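Local atomic coordinates of minor fimbrium subunit Mfa5 (Porphyromonas gingivalis ATCC 33277, PDB entry 6TO1), a protein that serves as an accessory subunit of the minor fimbriae, surface pili that mediate biofilm formation and adhesion to host cells and other oral bacteria. Residues I172-Y177 and H182-F187; M215-M220 and Q349-S354. All blocks are in the same frame, centred on the assembly; numbering follows the deposited sequence. Where two conformers were deposited one is given.

Both contacts lie in the von Willebrand factor type A domain, their centres about 14 Å apart. Contact 1 is the antiparallel hairpin at one border of the central mixed sheet; contact 2 joins helices 209-220 and 340-353, which pack on that sheet. They meet through helix 209-220: Met-215 SD comes within 3.3 Å of Arg-183 N, and Ile-219 CD1 within 3.6 Å of Val-175 CG2, both as packing. The bound magnesium, held by Ser-135, Ser-137 and Thr-207, lies about 7 Å from the side chain of Tyr-177 in the hairpin, whose hydroxyl bonds Thr-209 at the start of that same helix.

Contact 1: I172-Y177 and H182-F187; sequences IALVSY and HRLSDF
A classic beta bulge interrupts the antiparallel hairpin at the border of the von Willebrand factor type A sheet, where Leu-184 and Ser-185 both face Leu-174. The evidence is a shared acceptor: Leu-174 O takes Ser-185 N at 3.1 Å, in the carbonyl plane on a lone pair, and Leu-184 N at 2.9 Å, along a more bent path (136° at the hydrogen). Leu-174 N returns a nearly straight bond (172°) to Ser-185 O. Beyond the bulge, Ser-176 and His-182 form a hydrogen-bonded pair, with His-182 N 2.7 Å from Ser-176 O. At the bulge the CB of Leu-184 points toward the neighbouring strand. Leu-184 CD1 meets Leu-174 CD2 at 3.7 Å, and it also lies against CB and OG of Ser-176. That OG, placed between the backbone N and carbonyl carbon (chi1 70°), sits at the edge of the His-182 imidazole, 3.4 Å from CD2; at another corner of the ring, NE2 bonds Asp-178. Near the corner of the chain, Ala-173 CB touches Phe-187 CD1 at 3.6 Å. On its other side, strand 170-177 bonds strand 126-133, and helix 191-199 covers Leu-174 and Ser-185. Two donors on one carbonyl therefore absorb the register shift without leaving either bulge amide unbonded, and the apolar Leu-174/Leu-184 contact packs beside them.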
loop_
_atom_site.group_PDB
_atom_site.type_symbol
_atom_site.label_atom_id
_atom_site.label_comp_id
_atom_site.label_asym_id
_atom_site.label_seq_id
_atom_site.Cartn_x
_atom_site.Cartn_y
_atom_site.Cartn_z
ATOM N N ILE A 172 -10.161 21.273 3.207
ATOM C CA ILE A 172 -10.443 22.391 2.313
ATOM C C ILE A 172 -10.536 23.664 3.139
ATOM O O ILE A 172 -11.228 23.695 4.158
ATOM C CB ILE A 172 -11.743 22.188 1.514
ATOM C CG1 ILE A 172 -11.699 20.949 0.627
ATOM C CG2 ILE A 172 -11.980 23.395 0.588
ATOM C CD1 ILE A 172 -13.029 20.652 -0.070
ATOM N N ALA A 173 -9.844 24.710 2.698
ATOM C CA ALA A 173 -9.985 26.066 3.202
ATOM C C ALA A 173 -10.611 26.933 2.107
ATOM O O ALA A 173 -10.634 26.566 0.922
ATOM C CB ALA A 173 -8.636 26.644 3.629
ATOM N N LEU A 174 -11.151 28.078 2.525
ATOM C CA LEU A 174 -11.964 28.880 1.627
ATOM C C LEU A 174 -11.665 30.362 1.769
ATOM O O LEU A 174 -11.714 30.915 2.873
ATOM C CB LEU A 174 -13.455 28.610 1.878
ATOM C CG LEU A 174 -14.419 29.353 0.961
ATOM C CD1 LEU A 174 -14.261 28.908 -0.500
ATOM C CD2 LEU A 174 -15.865 29.162 1.469
ATOM N N VAL A 175 -11.360 30.978 0.624
ATOM C CA VAL A 175 -11.120 32.404 0.478
ATOM C C VAL A 175 -12.093 32.971 -0.565
ATOM O O VAL A 175 -12.315 32.370 -1.618
ATOM C CB VAL A 175 -9.660 32.671 0.033
ATOM C CG1 VAL A 175 -9.465 34.161 -0.256
ATOM C CG2 VAL A 175 -8.654 32.200 1.078
ATOM N N SER A 176 -12.653 34.142 -0.291
ATOM C CA SER A 176 -13.343 34.910 -1.316
ATOM C C SER A 176 -12.610 36.239 -1.449
ATOM O O SER A 176 -11.817 36.626 -0.583
ATOM C CB SER A 176 -14.817 35.139 -0.987
ATOM O OG SER A 176 -14.954 36.033 0.101
ATOM N N TYR A 177 -12.850 36.939 -2.556
ATOM C CA TYR A 177 -12.238 38.231 -2.671
ATOM C C TYR A 177 -13.042 39.139 -3.586
ATOM O O TYR A 177 -13.729 38.700 -4.515
ATOM C CB TYR A 177 -10.779 38.153 -3.172
ATOM C CG TYR A 177 -10.628 37.697 -4.608
ATOM C CD1 TYR A 177 -10.532 38.610 -5.646
ATOM C CD2 TYR A 177 -10.551 36.355 -4.925
ATOM C CE1 TYR A 177 -10.381 38.199 -6.945
ATOM C CE2 TYR A 177 -10.408 35.945 -6.218
ATOM C CZ TYR A 177 -10.315 36.868 -7.231
ATOM O OH TYR A 177 -10.149 36.438 -8.536
ATOM N N HIS A 182 -11.004 37.748 1.722
ATOM C CA HIS A 182 -11.731 37.377 2.929
ATOM C C HIS A 182 -11.461 35.927 3.296
ATOM O O HIS A 182 -11.658 35.037 2.469
ATOM C CB HIS A 182 -13.231 37.526 2.741
ATOM C CG HIS A 182 -13.634 38.856 2.195
ATOM N ND1 HIS A 182 -13.571 40.010 2.949
ATOM C CD2 HIS A 182 -14.129 39.217 0.986
ATOM C CE1 HIS A 182 -13.997 41.029 2.220
ATOM N NE2 HIS A 182 -14.328 40.579 1.023
ATOM N N ARG A 183 -11.004 35.691 4.526
ATOM C CA ARG A 183 -10.794 34.316 4.982
ATOM C C ARG A 183 -12.135 33.773 5.448
ATOM O O ARG A 183 -12.596 34.094 6.549
ATOM C CB ARG A 183 -9.762 34.234 6.100
ATOM C CG ARG A 183 -9.508 32.766 6.522
ATOM C CD ARG A 183 -8.602 32.672 7.744
ATOM N NE ARG A 183 -7.299 33.263 7.443
ATOM C CZ ARG A 183 -6.136 32.837 7.931
ATOM N NH1 ARG A 183 -6.091 31.806 8.763
ATOM N NH2 ARG A 183 -5.005 33.452 7.584
ATOM N N LEU A 184 -12.764 32.943 4.625
ATOM C CA LEU A 184 -14.076 32.405 4.971
ATOM C C LEU A 184 -13.965 31.154 5.845
ATOM O O LEU A 184 -14.782 30.955 6.756
ATOM C CB LEU A 184 -14.855 32.086 3.711
ATOM C CG LEU A 184 -15.174 33.289 2.792
ATOM C CD1 LEU A 184 -16.100 32.877 1.645
ATOM C CD2 LEU A 184 -15.766 34.451 3.575
ATOM N N SER A 185 -12.982 30.293 5.577
ATOM C CA SER A 185 -12.739 29.129 6.429
ATOM C C SER A 185 -11.267 28.735 6.418
ATOM O O SER A 185 -10.636 28.735 5.366
ATOM C CB SER A 185 -13.602 27.944 5.972
ATOM O OG SER A 185 -13.478 26.840 6.857
ATOM N N ASP A 186 -10.710 28.433 7.595
ATOM C CA ASP A 186 -9.440 27.711 7.644
ATOM C C ASP A 186 -9.681 26.269 7.189
ATOM O O ASP A 186 -10.807 25.856 6.923
ATOM C CB ASP A 186 -8.832 27.732 9.051
ATOM C CG ASP A 186 -7.282 27.555 9.062
ATOM O OD1 ASP A 186 -6.644 27.154 8.056
ATOM O OD2 ASP A 186 -6.683 27.816 10.125
ATOM N N PHE A 187 -8.615 25.482 7.142
ATOM C CA PHE A 187 -8.725 24.097 6.699
ATOM C C PHE A 187 -9.769 23.332 7.516
ATOM O O PHE A 187 -9.758 23.367 8.751
ATOM C CB PHE A 187 -7.370 23.434 6.817
ATOM C CG PHE A 187 -6.387 23.862 5.770
ATOM C CD1 PHE A 187 -6.655 23.689 4.434
ATOM C CD2 PHE A 187 -5.174 24.429 6.148
ATOM C CE1 PHE A 187 -5.730 24.063 3.467
ATOM C CE2 PHE A 187 -4.246 24.804 5.196
ATOM C CZ PHE A 187 -4.520 24.617 3.862
#

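Contact 2: M215-M220 and Q349-S354; sequences MARNIM and QFAKNS
Helices 209-220 and 340-353 come within 6.3 Å of each other at the CA atoms of Arg-217 and Ala-351, the nearest such pair between 215-220 and 349-354. No direct hydrogen bond crosses, and Arg-217, described here in one of its two modelled conformers, supplies the touching atoms from its side. Its chi1 of -64° with an extended chi2 carries Arg-217 CD to 3.5 Å from Ala-351 N and 3.8 Å from Ala-351 CB. A bend at chi3 (-60°) then swings the guanidinium over Phe-350 CB, which sits above the centre of one face, 3.6 Å from Arg-217 CZ. The phenyl ring itself is not stacked on that group: the two planes lie 63° apart, and Arg-217 NH1 approaches Phe-350 CD2 obliquely at 3.8 Å. At the guanidinium edge, in its plane, Arg-217 NH2 donates to a water at 2.9 Å; the same water hydrogen-bonds Ser-354 OG at 2.8 Å, giving a polar bridge to the end of helix 340-353. Salt bridges from NE to Glu-347 and from NH1 to Glu-304 probably help to fix the rotation of the group and balance its charge. Beneath, Ala-216, Met-220 and Ala-351 rest on strand 227-234. Neighbouring helices packed on one side of a largely parallel sheet, as here, belong to the Rossmann-like alpha/beta fold of von Willebrand factor type A domains.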
loop_
_atom_site.group_PDB
_atom_site.type_symbol
_atom_site.label_atom_id
_atom_site.label_comp_id
_atom_site.label_asym_id
_atom_site.label_seq_id
_atom_site.Cartn_x
_atom_site.Cartn_y
_atom_site.Cartn_z
ATOM N N MET A 215 -3.732 35.507 0.274
ATOM C CA MET A 215 -4.362 34.893 1.440
ATOM C C MET A 215 -4.304 33.366 1.373
ATOM O O MET A 215 -4.073 32.695 2.393
ATOM C CB MET A 215 -5.802 35.376 1.569
ATOM C CG MET A 215 -6.447 34.829 2.827
ATOM S SD MET A 215 -8.068 35.506 3.085
ATOM C CE MET A 215 -7.602 37.040 3.908
ATOM N N ALA A 216 -4.521 32.801 0.188
ATOM C CA ALA A 216 -4.360 31.365 -0.001
ATOM C C ALA A 216 -2.946 30.903 0.346
ATOM O O ALA A 216 -2.768 29.847 0.965
ATOM C CB ALA A 216 -4.708 31.005 -1.447
ATOM N N ARG A 217 -1.923 31.682 -0.037
ATOM C CA ARG A 217 -0.558 31.312 0.319
ATOM C C ARG A 217 -0.350 31.392 1.831
ATOM O O ARG A 217 0.328 30.540 2.414
ATOM C CB ARG A 217 0.460 32.201 -0.400
ATOM C CG ARG A 217 0.455 32.062 -1.883
ATOM C CD ARG A 217 1.770 32.538 -2.486
ATOM N NE ARG A 217 2.091 33.930 -2.208
ATOM C CZ ARG A 217 3.167 34.339 -1.540
ATOM N NH1 ARG A 217 3.394 35.633 -1.396
ATOM N NH2 ARG A 217 4.018 33.466 -1.010
ATOM N N ASN A 218 -0.946 32.390 2.482
ATOM C CA ASN A 218 -0.836 32.497 3.925
ATOM C C ASN A 218 -1.467 31.284 4.594
ATOM O O ASN A 218 -0.907 30.719 5.542
ATOM C CB ASN A 218 -1.520 33.765 4.437
ATOM C CG ASN A 218 -0.702 35.038 4.193
ATOM O OD1 ASN A 218 0.443 35.013 3.744
ATOM N ND2 ASN A 218 -1.312 36.161 4.518
ATOM N N ILE A 219 -2.641 30.883 4.115
ATOM C CA ILE A 219 -3.323 29.730 4.683
ATOM C C ILE A 219 -2.532 28.460 4.425
ATOM O O ILE A 219 -2.367 27.629 5.319
ATOM C CB ILE A 219 -4.745 29.623 4.111
ATOM C CG1 ILE A 219 -5.602 30.758 4.665
ATOM C CG2 ILE A 219 -5.374 28.280 4.475
ATOM C CD1 ILE A 219 -6.915 30.959 3.960
ATOM N N MET A 220 -2.040 28.285 3.201
ATOM C CA MET A 220 -1.329 27.063 2.850
ATOM C C MET A 220 -0.006 26.928 3.584
ATOM O O MET A 220 0.484 25.800 3.750
ATOM C CB MET A 220 -1.093 27.020 1.343
ATOM C CG MET A 220 -0.629 25.651 0.872
ATOM S SD MET A 220 -1.992 24.450 0.920
ATOM C CE MET A 220 -2.888 24.805 -0.579
ATOM N N GLN A 349 3.106 32.637 -8.996
ATOM C CA GLN A 349 4.449 32.080 -9.149
ATOM C C GLN A 349 5.081 31.794 -7.790
ATOM O O GLN A 349 5.793 30.792 -7.626
ATOM C CB GLN A 349 5.348 33.025 -9.953
ATOM C CG GLN A 349 6.681 32.380 -10.336
ATOM C CD GLN A 349 6.505 31.127 -11.194
ATOM O OE1 GLN A 349 5.849 31.149 -12.223
ATOM N NE2 GLN A 349 7.090 30.032 -10.756
ATOM N N PHE A 350 4.846 32.668 -6.803
ATOM C CA PHE A 350 5.377 32.420 -5.467
ATOM C C PHE A 350 4.773 31.143 -4.899
ATOM O O PHE A 350 5.472 30.350 -4.258
ATOM C CB PHE A 350 5.106 33.597 -4.519
ATOM C CG PHE A 350 5.533 34.939 -5.069
ATOM C CD1 PHE A 350 6.710 35.064 -5.805
ATOM C CD2 PHE A 350 4.751 36.059 -4.870
ATOM C CE1 PHE A 350 7.098 36.285 -6.327
ATOM C CE2 PHE A 350 5.134 37.265 -5.393
ATOM C CZ PHE A 350 6.294 37.382 -6.117
ATOM N N ALA A 351 3.475 30.919 -5.145
ATOM C CA ALA A 351 2.830 29.681 -4.699
ATOM C C ALA A 351 3.424 28.464 -5.404
ATOM O O ALA A 351 3.668 27.427 -4.769
ATOM C CB ALA A 351 1.327 29.745 -4.963
ATOM N N LYS A 352 3.677 28.584 -6.717
ATOM C CA LYS A 352 4.281 27.475 -7.450
ATOM C C LYS A 352 5.685 27.190 -6.941
ATOM O O LYS A 352 6.087 26.025 -6.823
ATOM C CB LYS A 352 4.319 27.772 -8.951
ATOM C CG LYS A 352 2.949 27.929 -9.631
ATOM C CD LYS A 352 3.082 28.619 -10.991
ATOM C CE LYS A 352 1.720 29.020 -11.522
ATOM N NZ LYS A 352 1.808 29.593 -12.895
ATOM N N ASN A 353 6.444 28.236 -6.637
ATOM C CA ASN A 353 7.780 28.069 -6.090
ATOM C C ASN A 353 7.758 27.346 -4.750
ATOM O O ASN A 353 8.729 26.676 -4.406
ATOM C CB ASN A 353 8.459 29.433 -5.932
ATOM C CG ASN A 353 8.781 30.075 -7.254
ATOM O OD1 ASN A 353 8.683 29.448 -8.296
ATOM N ND2 ASN A 353 9.122 31.367 -7.218
ATOM N N SER A 354 6.675 27.474 -3.982
ATOM C CA SER A 354 6.503 26.746 -2.732
ATOM C C SER A 354 6.050 25.300 -2.937
ATOM O O SER A 354 5.847 24.585 -1.941
ATOM C CB SER A 354 5.481 27.476 -1.845
ATOM O OG SER A 354 5.951 28.748 -1.424
HETATM O O HOH W 1 3.882 30.534 -1.060
#